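Local coordinates for protein separin (Saccharomyces cerevisiae, PDB 5U1T) that acts as a caspase-like cysteine protease that cleaves the MCD1/SCC1 subunit of cohesin at the onset of anaphase, allowing chromosomes to segregate, at residues A[765-770]-A[794-799]; A[1252-1257]-A[1347-1352]; A[406-411]-A[451-456]. All coordinates share one frame; numbering follows the deposited sequence.

In the fold
From the N terminus, interaction 3 comes first: in the helical region it joins helices 408-425 and 448-458, closing a loop of 39 residues that contains helix 431-444. Interaction 1 follows, its centre about 54 Å from that of interaction 3, and closes a shorter loop of 23 residues between the consecutive helices 756-775 and 782-805. Interaction 2 is last and closes the longest of the three loops, 89 residues, tying helix 1252-1269 to the lead-in of strand 1353-1362 in the peptidase C50 region. The three loops are strictly in series, neither nested nor crossing. Interactions 2 and 3 lie on opposite sides of the chain's centre, their own centres about 121 Å apart.

Interaction 1: residues A[765-770]-A[794-799]; sequences KAQNLA and FSFFQL
Q767 bridges an antiparallel helical hairpin, reaching from helix 756-775 to S795, F796 and L799 of the next helix, 782-805. The two helical segments run at 153° to each other, with their axes 10.2 Å apart at closest approach. Q767 has its CG beside the backbone N (chi1 -78°) and an extended chain beyond, which carries the amide over to the partner helix. On the way, Q767 CG passes S795 OG at 3.2 Å. That hydroxyl sits between the backbone N and the carbonyl carbon of S795, where it is hydrogen-bonded to the O of L792 and is thereby satisfied within its own helix. The two ends of the amide meet different surroundings: Q767 OE1 lies 3.6 Å from L799 CD1, while NE2 turns to the aromatic ring of F796. With an alanine here, the ring face of F796 and the CD1 methyl of L799 would probably lose their partner across the hairpin, opening a gap in a buried contact. Helix 729-752 adds N744 against A766 and S795, and helix 809-825 adds Y815 and L819 against F796. A chain of another protein also packs on Q767, F796 and L799. The amide plane stands 74° from the ring plane, with Q767 NE2 above one ring face, offset toward the rim and 3.3 Å from F796 CE2.

Interaction 2: residues A[1252-1257]-A[1347-1352]; sequences NSLFEK and RATMTT
R1347 NH1 is gripped twice, by the carboxylate of E1248 in a salt bridge and by the carbonyl O of L1294, and the guanidinium so held lies beside M1350, the residue whose backbone receives L1254. The sulfur of M1350 sits over one face of the R1347 guanidinium, 3.9 Å above its plane and offset toward the rim. M1350 offers L1254 its CA and CB instead. L1254 provides the helix side of the contact. With CG beside the backbone N (chi1 -72°), its side chain extends toward the loop and brings L1254 CD1 to 3.6 Å from M1350 CA. The same L1254 CD1 is 4.3 Å from M1350 CB, an apolar touch. T1349 meets L1254 tip to tip: the methyl T1349 CG2 lies 3.8 Å from L1254 CD1, with CD2 equally near, so it faces the fork of the leucine. This is a small, solvent-accessible patch without a hydrogen bond between the two segments. At the start of the helix the backbone N of S1253 is hydrogen-bonded to D1251 OD1, and D1251 also touches T1351. The arrangement belongs to a mixed sheet in the peptidase C50 region, at the place where helix 1252-1269 follows the short strand 1248-1249 beside the loop that enters its antiparallel neighbour, strand 1353-1362.

Interaction 3: residues A[406-411]-A[451-456]; sequences KSHSFL and KIEIFS
The imidazole of H408 carries an oxygen at its edge: E453 OE1 lies in the ring plane, 3.1 Å from H408 CE1. The carboxylate itself is turned almost perpendicular to that ring, 87° between planes, so E453 points one oxygen at the imidazole rim. A negative charge so placed might slightly favour a protonated imidazole, although E453 is at the surface and also touches a crystal neighbour. H408 CG is anti to the backbone N (chi1 -163°), swinging the ring toward helix 448-458, where NE2 makes a weak hydrogen bond to the O of K450. I454 runs alongside H408, pointing the opposite way, its CD1 4.0 Å from H408 NE2. One turn further along, the L411 side chain lies roughly perpendicular to that of I454, and L411 CD2 rests 3.6 Å from I454 CG1. I454 CD1 lies 3.7 Å from L411 CG, so CG1 and CD1 of the isoleucine both bear on the same branch of the leucine. The second flat group, the ring of F410, takes no part in the contact with 451-456 and has S407 OG at its edge. S407 is the N-cap of helix 408-425: its OG accepts from F410 N at 3.0 Å with a nearly straight N-H...O angle of 169°. Just before it, K406, with positive phi, is the C-prime residue of a Schellman motif that ends helix 388-404. The chain thus passes from one helix into the next within a few residues, with H408 and L411 on the side facing 448-458. F410 packs on L398 and A401 of helix 388-404 and meets F405 edge-to-face, while helix 431-444 completes the apolar side, bringing F441 and S444 to L411 and F438 to I454.

Interaction 1: residues A[765-770]-A[794-799]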
loop_
_atom_site.group_PDB
_atom_site.type_symbol
_atom_site.label_atom_id
_atom_site.label_comp_id
_atom_site.label_asym_id
_atom_site.label_seq_id
_atom_site.Cartn_x
_atom_site.Cartn_y
_atom_site.Cartn_z
ATOM N N LYS A 765 -7.288 11.576 -5.772
ATOM C CA LYS A 765 -7.317 11.759 -4.334
ATOM C C LYS A 765 -6.361 10.771 -3.676
ATOM O O LYS A 765 -5.621 11.123 -2.757
ATOM C CB LYS A 765 -8.720 11.561 -3.785
ATOM C CG LYS A 765 -9.714 12.571 -4.237
ATOM C CD LYS A 765 -11.073 12.218 -3.679
ATOM C CE LYS A 765 -12.133 13.150 -4.219
ATOM N NZ LYS A 765 -13.486 12.721 -3.805
ATOM N N ALA A 766 -6.397 9.532 -4.159
ATOM C CA ALA A 766 -5.547 8.479 -3.646
ATOM C C ALA A 766 -4.091 8.893 -3.775
ATOM O O ALA A 766 -3.301 8.702 -2.861
ATOM C CB ALA A 766 -5.804 7.182 -4.372
ATOM N N GLN A 767 -3.741 9.488 -4.901
ATOM C CA GLN A 767 -2.369 9.914 -5.121
ATOM C C GLN A 767 -1.997 11.146 -4.314
ATOM O O GLN A 767 -0.851 11.308 -3.907
ATOM C CB GLN A 767 -2.140 10.193 -6.595
ATOM C CG GLN A 767 -1.950 8.963 -7.402
ATOM C CD GLN A 767 -1.230 9.260 -8.694
ATOM O OE1 GLN A 767 -1.480 10.299 -9.343
ATOM N NE2 GLN A 767 -0.312 8.360 -9.081
ATOM N N ASN A 768 -2.953 12.032 -4.095
ATOM C CA ASN A 768 -2.662 13.213 -3.311
ATOM C C ASN A 768 -2.491 12.853 -1.840
ATOM O O ASN A 768 -1.654 13.431 -1.150
ATOM C CB ASN A 768 -3.756 14.267 -3.500
ATOM C CG ASN A 768 -3.702 14.914 -4.877
ATOM O OD1 ASN A 768 -2.698 14.816 -5.584
ATOM N ND2 ASN A 768 -4.783 15.579 -5.263
ATOM N N LEU A 769 -3.249 11.886 -1.377
ATOM C CA LEU A 769 -3.131 11.463 -0.011
ATOM C C LEU A 769 -1.793 10.824 0.209
ATOM O O LEU A 769 -1.192 10.978 1.239
ATOM C CB LEU A 769 -4.201 10.450 0.319
ATOM C CG LEU A 769 -5.560 10.981 0.700
ATOM C CD1 LEU A 769 -6.397 9.805 1.095
ATOM C CD2 LEU A 769 -5.458 11.926 1.862
ATOM N N ALA A 770 -1.298 10.124 -0.789
ATOM C CA ALA A 770 -0.030 9.461 -0.680
ATOM C C ALA A 770 1.099 10.454 -0.669
ATOM O O ALA A 770 2.108 10.219 -0.063
ATOM C CB ALA A 770 0.138 8.466 -1.801
ATOM N N PHE A 794 -0.683 0.657 -7.580
ATOM C CA PHE A 794 -2.062 0.375 -7.955
ATOM C C PHE A 794 -2.679 1.598 -8.620
ATOM O O PHE A 794 -3.297 1.490 -9.680
ATOM C CB PHE A 794 -2.879 -0.035 -6.723
ATOM C CG PHE A 794 -4.355 -0.245 -6.991
ATOM C CD1 PHE A 794 -5.211 0.837 -7.233
ATOM C CD2 PHE A 794 -4.898 -1.517 -6.954
ATOM C CE1 PHE A 794 -6.567 0.646 -7.469
ATOM C CE2 PHE A 794 -6.258 -1.720 -7.176
ATOM C CZ PHE A 794 -7.092 -0.636 -7.436
ATOM N N SER A 795 -2.524 2.761 -7.991
ATOM C CA SER A 795 -3.179 3.944 -8.505
ATOM C C SER A 795 -2.563 4.373 -9.847
ATOM O O SER A 795 -3.280 4.875 -10.689
ATOM C CB SER A 795 -3.142 5.077 -7.484
ATOM O OG SER A 795 -1.902 5.726 -7.527
ATOM N N PHE A 796 -1.276 4.146 -10.088
ATOM C CA PHE A 796 -0.761 4.328 -11.453
ATOM C C PHE A 796 -1.367 3.335 -12.468
ATOM O O PHE A 796 -1.851 3.746 -13.512
ATOM C CB PHE A 796 0.763 4.223 -11.491
ATOM C CG PHE A 796 1.460 5.510 -11.144
ATOM C CD1 PHE A 796 1.558 6.535 -12.085
ATOM C CD2 PHE A 796 1.994 5.708 -9.872
ATOM C CE1 PHE A 796 2.185 7.735 -11.773
ATOM C CE2 PHE A 796 2.620 6.899 -9.548
ATOM C CZ PHE A 796 2.722 7.918 -10.501
ATOM N N PHE A 797 -1.332 2.043 -12.158
ATOM C CA PHE A 797 -2.042 1.048 -12.941
ATOM C C PHE A 797 -3.492 1.502 -13.234
ATOM O O PHE A 797 -3.927 1.536 -14.383
ATOM C CB PHE A 797 -2.055 -0.308 -12.222
ATOM C CG PHE A 797 -0.687 -0.881 -11.939
ATOM C CD1 PHE A 797 0.450 -0.382 -12.561
ATOM C CD2 PHE A 797 -0.539 -1.934 -11.037
ATOM C CE1 PHE A 797 1.719 -0.927 -12.277
ATOM C CE2 PHE A 797 0.711 -2.481 -10.755
ATOM C CZ PHE A 797 1.842 -1.984 -11.381
ATOM N N GLN A 798 -4.225 1.878 -12.197
ATOM C CA GLN A 798 -5.613 2.254 -12.374
ATOM C C GLN A 798 -5.792 3.462 -13.302
ATOM O O GLN A 798 -6.643 3.438 -14.187
ATOM C CB GLN A 798 -6.263 2.545 -11.021
ATOM C CG GLN A 798 -7.765 2.321 -11.002
ATOM C CD GLN A 798 -8.160 1.042 -11.734
ATOM O OE1 GLN A 798 -7.864 -0.075 -11.293
ATOM N NE2 GLN A 798 -8.805 1.207 -12.887
ATOM N N LEU A 799 -5.007 4.517 -13.090
ATOM C CA LEU A 799 -5.133 5.734 -13.878
ATOM C C LEU A 799 -4.827 5.457 -15.346
ATOM O O LEU A 799 -5.575 5.886 -16.236
ATOM C CB LEU A 799 -4.211 6.832 -13.356
ATOM C CG LEU A 799 -4.762 7.809 -12.322
ATOM C CD1 LEU A 799 -3.605 8.520 -11.631
ATOM C CD2 LEU A 799 -5.695 8.827 -12.930
#

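Interaction 2: residues A[1252-1257]-A[1347-1352]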
loop_
_atom_site.group_PDB
_atom_site.type_symbol
_atom_site.label_atom_id
_atom_site.label_comp_id
_atom_site.label_asym_id
_atom_site.label_seq_id
_atom_site.Cartn_x
_atom_site.Cartn_y
_atom_site.Cartn_z
ATOM N N ASN A 1252 -33.506 14.663 -62.407
ATOM C CA ASN A 1252 -34.465 13.614 -62.127
ATOM C C ASN A 1252 -35.283 13.132 -63.340
ATOM O O ASN A 1252 -35.573 11.928 -63.444
ATOM C CB ASN A 1252 -35.409 14.063 -61.016
ATOM C CG ASN A 1252 -36.424 12.988 -60.650
ATOM O OD1 ASN A 1252 -37.570 13.002 -61.138
ATOM N ND2 ASN A 1252 -36.005 12.037 -59.802
ATOM N N SER A 1253 -35.654 14.039 -64.248
ATOM C CA SER A 1253 -36.445 13.636 -65.411
ATOM C C SER A 1253 -35.614 12.743 -66.324
ATOM O O SER A 1253 -36.086 11.709 -66.822
ATOM C CB SER A 1253 -36.968 14.855 -66.190
ATOM O OG SER A 1253 -35.980 15.870 -66.351
ATOM N N LEU A 1254 -34.363 13.143 -66.526
ATOM C CA LEU A 1254 -33.439 12.378 -67.347
ATOM C C LEU A 1254 -33.101 11.030 -66.714
ATOM O O LEU A 1254 -32.978 10.029 -67.417
ATOM C CB LEU A 1254 -32.162 13.181 -67.582
ATOM C CG LEU A 1254 -32.277 14.371 -68.529
ATOM C CD1 LEU A 1254 -30.974 15.104 -68.533
ATOM C CD2 LEU A 1254 -32.605 13.903 -69.918
ATOM N N PHE A 1255 -32.948 11.019 -65.388
ATOM C CA PHE A 1255 -32.575 9.809 -64.662
ATOM C C PHE A 1255 -33.566 8.672 -64.892
ATOM O O PHE A 1255 -33.178 7.507 -65.036
ATOM C CB PHE A 1255 -32.456 10.064 -63.152
ATOM C CG PHE A 1255 -32.268 8.799 -62.369
ATOM C CD1 PHE A 1255 -31.053 8.135 -62.399
ATOM C CD2 PHE A 1255 -33.323 8.228 -61.679
ATOM C CE1 PHE A 1255 -30.881 6.944 -61.736
ATOM C CE2 PHE A 1255 -33.156 7.031 -61.007
ATOM C CZ PHE A 1255 -31.932 6.390 -61.034
ATOM N N GLU A 1256 -34.848 9.020 -64.913
ATOM C CA GLU A 1256 -35.905 8.032 -65.065
ATOM C C GLU A 1256 -35.937 7.399 -66.448
ATOM O O GLU A 1256 -36.255 6.219 -66.575
ATOM C CB GLU A 1256 -37.254 8.666 -64.741
ATOM C CG GLU A 1256 -37.526 8.694 -63.248
ATOM C CD GLU A 1256 -37.551 7.286 -62.648
ATOM O OE1 GLU A 1256 -37.994 6.339 -63.363
ATOM O OE2 GLU A 1256 -37.123 7.129 -61.476
ATOM N N LYS A 1257 -35.603 8.167 -67.480
ATOM C CA LYS A 1257 -35.525 7.591 -68.813
ATOM C C LYS A 1257 -34.275 6.713 -68.881
ATOM O O LYS A 1257 -34.291 5.642 -69.497
ATOM C CB LYS A 1257 -35.525 8.672 -69.911
ATOM C CG LYS A 1257 -36.011 8.139 -71.304
ATOM C CD LYS A 1257 -36.415 9.269 -72.288
ATOM C CE LYS A 1257 -36.739 8.765 -73.727
ATOM N NZ LYS A 1257 -38.002 7.968 -73.839
ATOM N N ARG A 1347 -25.058 12.749 -70.553
ATOM C CA ARG A 1347 -24.067 13.799 -70.375
ATOM C C ARG A 1347 -24.281 14.950 -71.368
ATOM O O ARG A 1347 -24.153 16.115 -71.009
ATOM C CB ARG A 1347 -22.655 13.232 -70.536
ATOM C CG ARG A 1347 -22.353 12.004 -69.681
ATOM C CD ARG A 1347 -22.351 12.321 -68.217
ATOM N NE ARG A 1347 -21.154 13.050 -67.834
ATOM C CZ ARG A 1347 -20.884 13.409 -66.585
ATOM N NH1 ARG A 1347 -21.724 13.092 -65.608
ATOM N NH2 ARG A 1347 -19.774 14.072 -66.304
ATOM N N ALA A 1348 -24.612 14.616 -72.614
ATOM C CA ALA A 1348 -24.703 15.612 -73.671
ATOM C C ALA A 1348 -25.906 16.531 -73.480
ATOM O O ALA A 1348 -26.008 17.566 -74.133
ATOM C CB ALA A 1348 -24.776 14.927 -75.047
ATOM N N THR A 1349 -26.814 16.150 -72.588
ATOM C CA THR A 1349 -28.087 16.843 -72.480
ATOM C C THR A 1349 -28.411 17.237 -71.062
ATOM O O THR A 1349 -29.391 17.941 -70.819
ATOM C CB THR A 1349 -29.235 15.974 -72.986
ATOM O OG1 THR A 1349 -30.411 16.778 -73.132
ATOM C CG2 THR A 1349 -29.518 14.865 -71.991
ATOM N N MET A 1350 -27.592 16.760 -70.127
ATOM C CA MET A 1350 -27.835 16.950 -68.699
ATOM C C MET A 1350 -27.796 18.405 -68.272
ATOM O O MET A 1350 -27.140 19.247 -68.888
ATOM C CB MET A 1350 -26.815 16.179 -67.875
ATOM C CG MET A 1350 -25.401 16.590 -68.177
ATOM S SD MET A 1350 -24.216 15.969 -66.968
ATOM C CE MET A 1350 -24.387 17.160 -65.633
ATOM N N THR A 1351 -28.521 18.680 -67.198
ATOM C CA THR A 1351 -28.377 19.922 -66.458
ATOM C C THR A 1351 -27.199 19.794 -65.478
ATOM O O THR A 1351 -26.981 18.719 -64.907
ATOM C CB THR A 1351 -29.673 20.248 -65.689
ATOM O OG1 THR A 1351 -29.979 19.166 -64.788
ATOM C CG2 THR A 1351 -30.832 20.430 -66.663
ATOM N N THR A 1352 -26.448 20.882 -65.276
ATOM C CA THR A 1352 -25.342 20.889 -64.293
ATOM C C THR A 1352 -25.735 21.437 -62.916
ATOM O O THR A 1352 -25.498 22.602 -62.602
ATOM C CB THR A 1352 -24.134 21.719 -64.786
ATOM O OG1 THR A 1352 -23.779 21.307 -66.111
ATOM C CG2 THR A 1352 -22.924 21.534 -63.838
#

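Interaction 3: residues A[406-411]-A[451-456]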
loop_
_atom_site.group_PDB
_atom_site.type_symbol
_atom_site.label_atom_id
_atom_site.label_comp_id
_atom_site.label_asym_id
_atom_site.label_seq_id
_atom_site.Cartn_x
_atom_site.Cartn_y
_atom_site.Cartn_z
ATOM N N LYS A 406 13.159 16.926 48.972
ATOM C CA LYS A 406 14.002 17.001 47.799
ATOM C C LYS A 406 15.302 16.217 48.026
ATOM O O LYS A 406 16.390 16.750 47.823
ATOM C CB LYS A 406 14.303 18.463 47.439
ATOM C CG LYS A 406 13.056 19.341 47.309
ATOM C CD LYS A 406 13.316 20.610 46.491
ATOM C CE LYS A 406 12.086 21.511 46.460
ATOM N NZ LYS A 406 11.659 21.914 47.851
ATOM N N SER A 407 15.178 14.944 48.401
ATOM C CA SER A 407 16.331 14.129 48.771
ATOM C C SER A 407 16.516 12.908 47.909
ATOM O O SER A 407 15.652 12.045 47.869
ATOM C CB SER A 407 16.216 13.660 50.218
ATOM O OG SER A 407 17.025 12.509 50.431
ATOM N N HIS A 408 17.667 12.801 47.259
ATOM C CA HIS A 408 17.975 11.579 46.539
ATOM C C HIS A 408 18.130 10.379 47.482
ATOM O O HIS A 408 17.906 9.233 47.068
ATOM C CB HIS A 408 19.242 11.744 45.707
ATOM C CG HIS A 408 19.402 10.695 44.653
ATOM N ND1 HIS A 408 20.443 9.793 44.647
ATOM C CD2 HIS A 408 18.643 10.400 43.571
ATOM C CE1 HIS A 408 20.327 8.992 43.605
ATOM N NE2 HIS A 408 19.246 9.342 42.934
ATOM N N SER A 409 18.514 10.635 48.733
ATOM C CA SER A 409 18.703 9.558 49.694
ATOM C C SER A 409 17.403 8.831 49.977
ATOM O O SER A 409 17.351 7.601 49.928
ATOM C CB SER A 409 19.296 10.084 50.992
ATOM O OG SER A 409 20.609 10.552 50.767
ATOM N N PHE A 410 16.346 9.582 50.260
ATOM C CA PHE A 410 15.035 8.965 50.441
ATOM C C PHE A 410 14.556 8.215 49.197
ATOM O O PHE A 410 13.939 7.159 49.309
ATOM C CB PHE A 410 14.006 10.013 50.847
ATOM C CG PHE A 410 13.963 10.260 52.309
ATOM C CD1 PHE A 410 13.165 9.475 53.131
ATOM C CD2 PHE A 410 14.738 11.260 52.880
ATOM C CE1 PHE A 410 13.127 9.696 54.504
ATOM C CE2 PHE A 410 14.708 11.490 54.258
ATOM C CZ PHE A 410 13.904 10.705 55.072
ATOM N N LEU A 411 14.849 8.752 48.017
ATOM C CA LEU A 411 14.377 8.135 46.784
ATOM C C LEU A 411 15.113 6.829 46.564
ATOM O O LEU A 411 14.503 5.824 46.202
ATOM C CB LEU A 411 14.561 9.064 45.580
ATOM C CG LEU A 411 14.004 8.523 44.264
ATOM C CD1 LEU A 411 12.514 8.286 44.409
ATOM C CD2 LEU A 411 14.292 9.468 43.109
ATOM N N LYS A 451 18.506 10.174 37.961
ATOM C CA LYS A 451 17.503 9.379 37.247
ATOM C C LYS A 451 18.090 8.082 36.719
ATOM O O LYS A 451 17.477 7.030 36.846
ATOM C CB LYS A 451 16.901 10.161 36.083
ATOM C CG LYS A 451 15.931 11.235 36.491
ATOM C CD LYS A 451 15.346 11.943 35.286
ATOM C CE LYS A 451 14.747 13.274 35.691
ATOM N NZ LYS A 451 14.630 14.156 34.494
ATOM N N ILE A 452 19.273 8.162 36.119
ATOM C CA ILE A 452 19.962 6.970 35.657
ATOM C C ILE A 452 20.296 6.041 36.829
ATOM O O ILE A 452 20.336 4.830 36.697
ATOM C CB ILE A 452 21.238 7.334 34.889
ATOM C CG1 ILE A 452 20.873 8.138 33.649
ATOM C CG2 ILE A 452 21.980 6.085 34.445
ATOM C CD1 ILE A 452 22.025 8.333 32.706
ATOM N N GLU A 453 20.504 6.619 37.997
ATOM C CA GLU A 453 20.844 5.839 39.181
ATOM C C GLU A 453 19.660 5.014 39.659
ATOM O O GLU A 453 19.787 3.810 39.902
ATOM C CB GLU A 453 21.319 6.774 40.277
ATOM C CG GLU A 453 22.400 6.219 41.161
ATOM C CD GLU A 453 23.114 7.334 41.899
ATOM O OE1 GLU A 453 22.939 7.459 43.142
ATOM O OE2 GLU A 453 23.833 8.102 41.208
ATOM N N ILE A 454 18.511 5.679 39.786
ATOM C CA ILE A 454 17.260 5.028 40.158
ATOM C C ILE A 454 16.909 3.955 39.133
ATOM O O ILE A 454 16.379 2.899 39.483
ATOM C CB ILE A 454 16.108 6.046 40.269
ATOM C CG1 ILE A 454 16.379 7.024 41.419
ATOM C CG2 ILE A 454 14.761 5.340 40.424
ATOM C CD1 ILE A 454 16.634 6.352 42.765
ATOM N N PHE A 455 17.232 4.206 37.883
ATOM C CA PHE A 455 16.869 3.297 36.822
ATOM C C PHE A 455 17.518 1.958 37.020
ATOM O O PHE A 455 16.958 0.934 36.700
ATOM C CB PHE A 455 17.263 3.852 35.462
ATOM C CG PHE A 455 16.959 2.923 34.342
ATOM C CD1 PHE A 455 15.669 2.682 33.973
ATOM C CD2 PHE A 455 17.962 2.263 33.691
ATOM C CE1 PHE A 455 15.386 1.808 32.968
ATOM C CE2 PHE A 455 17.687 1.384 32.687
ATOM C CZ PHE A 455 16.396 1.160 32.325
ATOM N N SER A 456 18.712 1.973 37.574
ATOM C CA SER A 456 19.529 0.788 37.685
ATOM C C SER A 456 19.102 -0.123 38.804
ATOM O O SER A 456 19.466 -1.274 38.837
ATOM C CB SER A 456 20.969 1.190 37.906
ATOM O OG SER A 456 21.810 0.508 37.031
#